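Local coordinates for HNH nuclease domain-containing protein (Streptomyces coelicolor, PDB 5ZMO), which binds phosphorothioated DNA through the sulfur-binding domain described here, part of a type IV restriction enzyme that probably cleaves such DNA with an HNH nuclease domain, at residues Asp85-Glu90 with Ala116-Asp121. Numbering follows the deposited sequence.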
loop_
_atom_site.group_PDB
_atom_site.type_symbol
_atom_site.label_atom_id
_atom_site.label_comp_id
_atom_site.label_asym_id
_atom_site.label_seq_id
_atom_site.Cartn_x
_atom_site.Cartn_y
_atom_site.Cartn_z
ATOM N N ASP A 85 -9.773 -5.687 3.113
ATOM C CA ASP A 85 -10.876 -4.750 2.819
ATOM C C ASP A 85 -10.339 -3.349 2.634
ATOM O O ASP A 85 -11.050 -2.398 2.953
ATOM C CB ASP A 85 -11.970 -4.752 3.912
ATOM C CG ASP A 85 -12.590 -6.132 4.112
ATOM O OD1 ASP A 85 -12.706 -6.868 3.102
ATOM O OD2 ASP A 85 -12.932 -6.485 5.265
ATOM N N LEU A 86 -9.117 -3.233 2.118
ATOM C CA LEU A 86 -8.457 -1.915 1.936
ATOM C C LEU A 86 -8.073 -1.608 0.514
ATOM O O LEU A 86 -7.424 -0.572 0.228
ATOM C CB LEU A 86 -7.228 -1.893 2.842
ATOM C CG LEU A 86 -7.507 -1.716 4.313
ATOM C CD1 LEU A 86 -6.304 -2.103 5.177
ATOM C CD2 LEU A 86 -7.920 -0.235 4.519
ATOM N N TRP A 87 -8.441 -2.475 -0.415
ATOM C CA TRP A 87 -7.862 -2.420 -1.744
ATOM C C TRP A 87 -8.736 -3.070 -2.799
ATOM O O TRP A 87 -9.451 -4.009 -2.478
ATOM C CB TRP A 87 -6.482 -3.047 -1.689
ATOM C CG TRP A 87 -5.507 -2.759 -2.746
ATOM C CD1 TRP A 87 -5.054 -3.662 -3.687
ATOM C CD2 TRP A 87 -4.741 -1.577 -2.954
ATOM N NE1 TRP A 87 -4.108 -3.106 -4.467
ATOM C CE2 TRP A 87 -3.844 -1.839 -4.018
ATOM C CE3 TRP A 87 -4.686 -0.316 -2.319
ATOM C CZ2 TRP A 87 -2.953 -0.894 -4.505
ATOM C CZ3 TRP A 87 -3.767 0.604 -2.767
ATOM C CH2 TRP A 87 -2.887 0.311 -3.859
ATOM N N CYS A 88 -8.647 -2.556 -4.022
ATOM C CA CYS A 88 -9.439 -3.074 -5.168
ATOM C C CYS A 88 -8.479 -3.362 -6.301
ATOM O O CYS A 88 -7.668 -2.517 -6.634
ATOM C CB CYS A 88 -10.392 -1.994 -5.695
ATOM S SG CYS A 88 -11.477 -1.382 -4.414
ATOM N N VAL A 89 -8.591 -4.524 -6.921
ATOM C CA VAL A 89 -7.806 -4.869 -8.095
ATOM C C VAL A 89 -8.799 -5.139 -9.241
ATOM O O VAL A 89 -9.598 -6.018 -9.147
ATOM C CB VAL A 89 -6.899 -6.109 -7.838
ATOM C CG1 VAL A 89 -6.184 -6.507 -9.104
ATOM C CG2 VAL A 89 -5.831 -5.860 -6.749
ATOM N N GLU A 90 -8.774 -4.342 -10.280
ATOM C CA GLU A 90 -9.635 -4.549 -11.463
ATOM C C GLU A 90 -9.096 -5.751 -12.264
ATOM O O GLU A 90 -7.901 -6.069 -12.199
ATOM C CB GLU A 90 -9.610 -3.359 -12.410
ATOM C CG GLU A 90 -10.149 -2.061 -11.915
ATOM C CD GLU A 90 -10.427 -1.096 -13.093
ATOM O OE1 GLU A 90 -11.517 -0.477 -13.106
ATOM O OE2 GLU A 90 -9.586 -0.979 -14.034
ATOM N N ALA A 116 -5.381 -0.853 -9.862
ATOM C CA ALA A 116 -5.776 -1.107 -8.539
ATOM C C ALA A 116 -5.542 0.119 -7.706
ATOM O O ALA A 116 -4.814 1.021 -8.130
ATOM C CB ALA A 116 -4.975 -2.241 -7.931
ATOM N N GLY A 117 -6.178 0.085 -6.538
ATOM C CA GLY A 117 -5.978 1.116 -5.520
ATOM C C GLY A 117 -7.004 1.050 -4.422
ATOM O O GLY A 117 -7.648 0.023 -4.174
ATOM N N LEU A 118 -7.085 2.143 -3.657
ATOM C CA LEU A 118 -7.976 2.194 -2.496
ATOM C C LEU A 118 -9.445 2.035 -2.970
ATOM O O LEU A 118 -9.773 2.343 -4.108
ATOM C CB LEU A 118 -7.838 3.546 -1.767
ATOM C CG LEU A 118 -6.448 3.745 -1.142
ATOM C CD1 LEU A 118 -6.324 5.193 -0.682
ATOM C CD2 LEU A 118 -6.129 2.841 0.010
ATOM N N ARG A 119 -10.270 1.542 -2.073
ATOM C CA ARG A 119 -11.737 1.615 -2.237
ATOM C C ARG A 119 -12.221 3.075 -2.453
ATOM O O ARG A 119 -11.608 4.005 -1.938
ATOM C CB ARG A 119 -12.395 1.044 -1.040
ATOM C CG ARG A 119 -12.321 -0.476 -0.967
ATOM C CD ARG A 119 -12.174 -0.952 0.451
ATOM N NE ARG A 119 -13.375 -1.398 1.147
ATOM C CZ ARG A 119 -14.201 -0.645 1.880
ATOM N NH1 ARG A 119 -15.227 -1.224 2.478
ATOM N NH2 ARG A 119 -14.059 0.667 2.001
ATOM N N GLU A 120 -13.307 3.257 -3.195
ATOM C CA GLU A 120 -13.771 4.626 -3.520
ATOM C C GLU A 120 -14.112 5.422 -2.265
ATOM O O GLU A 120 -13.758 6.622 -2.159
ATOM C CB GLU A 120 -14.969 4.667 -4.516
ATOM C CG GLU A 120 -15.300 6.105 -4.940
ATOM C CD GLU A 120 -16.549 6.272 -5.802
ATOM O OE1 GLU A 120 -16.910 5.293 -6.519
ATOM O OE2 GLU A 120 -17.160 7.396 -5.740
ATOM N N ASP A 121 -14.843 4.807 -1.363
ATOM C CA ASP A 121 -15.244 5.492 -0.112
ATOM C C ASP A 121 -14.035 5.932 0.712
ATOM O O ASP A 121 -13.969 7.038 1.208
ATOM C CB ASP A 121 -16.205 4.636 0.706
ATOM C CG ASP A 121 -15.664 3.228 1.077
ATOM O OD1 ASP A 121 -14.553 2.823 0.673
ATOM O OD2 ASP A 121 -16.374 2.507 1.827
HETATM O O HOH W 1 -9.313 1.403 0.633
#
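The indole of W87 lies over the backbone of G117 where strands 88-89 and 115-117 pair antiparallel at one side of the small three-stranded sheet of this sulfur-binding domain. C88 and G117 form the hydrogen-bonded pair: C88 N donates to G117 O at 2.8 Å, and G117 N donates to C88 O at 3.0 Å. CG of W87 stands anti to its backbone N (chi1 -161°), and the ring lies across the neighbouring strand, with G117 CA 3.5 Å from the centroid of the six-membered ring and almost on its normal. This is a CH-pi contact, CA-H turned to the ring; glycine suits the extended backbone (phi 167°, psi -164°), which other residues rarely adopt. A116 CB touches W87 NE1 at 3.7 Å and also meets V89 CG2; pressed to 3.0 Å from C88 O and touched by F78 of helix 70-83, this methyl stands where a larger side chain would be hard to place. L118 brings CD2 towards W87 CE3, while L32 and A36 of helix 28-41 also touch the indole, which thus joins sheet to helices. An alanine in place of W87 would probably leave the G117 backbone without its aromatic cover and open a gap between the sheet and helix 28-41. Beyond the paired strands a water accepts from R119 N and donates weakly to L86 O. R119, at the N-cap position of helix 120-128, packs CG 3.7 Å from C88 SG; a bend at chi2 lays CD 3.1 Å from D85 O, and the long chain ends in salt bridges from NH2 to D122 OD2 and, at 2.6 Å, to D121 OD1.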